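Local coordinates for envelope glycoprotein E (Human herpesvirus 1, PDB 2GIY) that pairs with gI to bind the Fc part of host IgG and to drive cell-to-cell spread of the virus in epithelial cells, at residues Ala125-Ala128 against Leu133-Arg136. Sequence-based numbering, arbitrary orientation.
Sequences AWQA and LEFR
Ala125 and Glu134 form an antiparallel hydrogen-bonded pair in a beta hairpin of the Ig V-type C-terminal domain of the gE ectodomain, within its Fc-binding region. Two backbone bonds define the pair: Ala125 N to Glu134 O at 3.1 Å, and Glu134 N to Ala125 O at 3.0 Å, the latter nearly linear at the acceptor (C=O...N 167°). Strand 29-30 flanks the other edge of strand 133-135.

Along the Glu134 side chain, CB lies near Ala125 O. Chi1 of -84° sets CG anti to the carbonyl carbon, where it approaches Gln127 NE2, and the extended chain then crosses the Gln127 side chain at about a right angle, Glu134 CD lying 4.0 Å from Gln127 NE2. Glu134 OE2 sits 3.1 Å from Gln127 CG and accepts a weak bond from Gln127 NE2 (N-H...O 122°); a water links the same oxygen to Ala128 N. Glu134 OE1 accepts from Arg136 NH2 at 2.9 Å and from Arg136 NE at 3.0 Å, a side-on salt bridge to one atom: both donors come from one face of the carboxylate, NH2 from well above its plane, with OE1 near the guanidinium plane. Ala125 CB lies against one face of the guanidinium, toward its rim, 4.0 Å from Arg136 NH1.

On the opposite sheet face Trp126 and Leu133, a non-hydrogen-bonded pair, meet obliquely, and both touch Met118 of strand 113-118, tying the hairpin to the larger sheet. Arg98 (cation-pi) and an NE1 bond to His117 O also hold the indole; its closest approach to Leu133 is Trp126 CZ3, 4.4 Å from Leu133 CD2.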
ATOM      1  N   ALA A 125     -14.984  20.913  -2.627  1.00 19.89           N
ATOM      2  CA  ALA A 125     -13.889  21.805  -2.987  1.00 20.79           C
ATOM      3  C   ALA A 125     -12.534  21.160  -2.750  1.00 23.33           C
ATOM      4  O   ALA A 125     -12.385  20.297  -1.881  1.00 19.01           O
ATOM      5  CB  ALA A 125     -13.986  23.108  -2.195  1.00 22.52           C
ATOM      6  N   TRP A 126     -11.560  21.587  -3.551  1.00 24.97           N
ATOM      7  CA  TRP A 126     -10.185  21.116  -3.455  1.00 27.87           C
ATOM      8  C   TRP A 126      -9.581  21.798  -2.240  1.00 28.79           C
ATOM      9  O   TRP A 126      -9.562  23.034  -2.160  1.00 27.33           O
ATOM     10  CB  TRP A 126      -9.371  21.560  -4.676  1.00 26.49           C
ATOM     11  CG  TRP A 126      -9.198  20.560  -5.783  1.00 27.58           C
ATOM     12  CD1 TRP A 126      -9.480  20.755  -7.102  1.00 28.25           C
ATOM     13  CD2 TRP A 126      -8.625  19.247  -5.688  1.00 26.99           C
ATOM     14  NE1 TRP A 126      -9.115  19.653  -7.838  1.00 28.10           N
ATOM     15  CE2 TRP A 126      -8.586  18.714  -6.997  1.00 27.93           C
ATOM     16  CE3 TRP A 126      -8.135  18.474  -4.628  1.00 26.37           C
ATOM     17  CZ2 TRP A 126      -8.080  17.439  -7.273  1.00 27.55           C
ATOM     18  CZ3 TRP A 126      -7.631  17.207  -4.903  1.00 27.85           C
ATOM     19  CH2 TRP A 126      -7.607  16.704  -6.217  1.00 28.48           C
ATOM     20  N   GLN A 127      -9.089  21.013  -1.292  1.00 30.80           N
ATOM     21  CA  GLN A 127      -8.450  21.610  -0.134  1.00 29.85           C
ATOM     22  C   GLN A 127      -7.252  22.349  -0.731  1.00 30.25           C
ATOM     23  O   GLN A 127      -6.402  21.732  -1.375  1.00 30.60           O
ATOM     24  CB  GLN A 127      -7.990  20.520   0.838  1.00 29.68           C
ATOM     25  CG  GLN A 127      -7.328  21.066   2.095  1.00 32.51           C
ATOM     26  CD  GLN A 127      -7.142  20.006   3.160  1.00 32.60           C
ATOM     27  OE1 GLN A 127      -5.899  19.788   3.572  1.00 32.83           O
ATOM     28  NE2 GLN A 127      -8.109  19.392   3.611  1.00 32.45           N
ATOM     29  N   ALA A 128      -7.202  23.667  -0.544  1.00 28.64           N
ATOM     30  CA  ALA A 128      -6.119  24.489  -1.090  1.00 28.67           C
ATOM     31  C   ALA A 128      -4.760  23.803  -0.996  1.00 28.26           C
ATOM     32  O   ALA A 128      -4.367  23.334   0.072  1.00 28.18           O
ATOM     33  CB  ALA A 128      -6.073  25.844  -0.372  1.00 28.54           C
ATOM     34  N   LEU A 133     -10.088  16.087  -0.380  1.00 13.16           N
ATOM     35  CA  LEU A 133     -11.370  16.679  -0.739  1.00 13.65           C
ATOM     36  C   LEU A 133     -12.037  17.231   0.508  1.00 13.41           C
ATOM     37  O   LEU A 133     -11.984  16.614   1.571  1.00 13.82           O
ATOM     38  CB  LEU A 133     -12.296  15.620  -1.343  1.00 10.57           C
ATOM     39  CG  LEU A 133     -11.847  14.901  -2.614  1.00 12.51           C
ATOM     40  CD1 LEU A 133     -12.884  13.836  -2.970  1.00 12.65           C
ATOM     41  CD2 LEU A 133     -11.687  15.904  -3.751  1.00 12.82           C
ATOM     42  N   GLU A 134     -12.675  18.388   0.373  1.00 13.95           N
ATOM     43  CA  GLU A 134     -13.379  18.987   1.492  1.00 15.89           C
ATOM     44  C   GLU A 134     -14.865  19.063   1.185  1.00 16.65           C
ATOM     45  O   GLU A 134     -15.259  19.433   0.079  1.00 16.60           O
ATOM     46  CB  GLU A 134     -12.842  20.389   1.789  1.00 19.68           C
ATOM     47  CG  GLU A 134     -11.613  20.392   2.672  1.00 23.20           C
ATOM     48  CD  GLU A 134     -11.260  21.779   3.165  1.00 25.40           C
ATOM     49  OE1 GLU A 134     -12.192  22.554   3.467  1.00 26.97           O
ATOM     50  OE2 GLU A 134     -10.053  22.087   3.261  1.00 27.52           O
ATOM     51  N   PHE A 135     -15.678  18.700   2.172  1.00 15.58           N
ATOM     52  CA  PHE A 135     -17.131  18.729   2.045  1.00 14.48           C
ATOM     53  C   PHE A 135     -17.699  19.749   3.030  1.00 14.88           C
ATOM     54  O   PHE A 135     -17.533  19.609   4.243  1.00 15.94           O
ATOM     55  CB  PHE A 135     -17.720  17.345   2.342  1.00 14.41           C
ATOM     56  CG  PHE A 135     -17.265  16.270   1.391  1.00 14.43           C
ATOM     57  CD1 PHE A 135     -15.972  15.757   1.460  1.00 15.21           C
ATOM     58  CD2 PHE A 135     -18.134  15.767   0.425  1.00 15.67           C
ATOM     59  CE1 PHE A 135     -15.553  14.756   0.582  1.00 16.14           C
ATOM     60  CE2 PHE A 135     -17.722  14.766  -0.457  1.00 14.79           C
ATOM     61  CZ  PHE A 135     -16.429  14.261  -0.376  1.00 14.44           C
ATOM     62  N   ARG A 136     -18.358  20.775   2.502  1.00 15.57           N
ATOM     63  CA  ARG A 136     -18.955  21.825   3.326  1.00 18.07           C
ATOM     64  C   ARG A 136     -20.464  21.614   3.393  1.00 17.41           C
ATOM     65  O   ARG A 136     -21.100  21.354   2.371  1.00 18.42           O
ATOM     66  CB  ARG A 136     -18.662  23.210   2.729  1.00 17.52           C
ATOM     67  CG  ARG A 136     -17.227  23.712   2.902  1.00 21.29           C
ATOM     68  CD  ARG A 136     -16.209  22.877   2.130  1.00 21.88           C
ATOM     69  NE  ARG A 136     -14.848  23.391   2.311  1.00 24.88           N
ATOM     70  CZ  ARG A 136     -14.383  24.502   1.747  1.00 24.59           C
ATOM     71  NH1 ARG A 136     -15.162  25.226   0.953  1.00 24.18           N
ATOM     72  NH2 ARG A 136     -13.139  24.901   1.988  1.00 24.54           N
TER
HETATM   73  O   HOH W   1      -8.577  24.733   2.260  1.00 34.73           O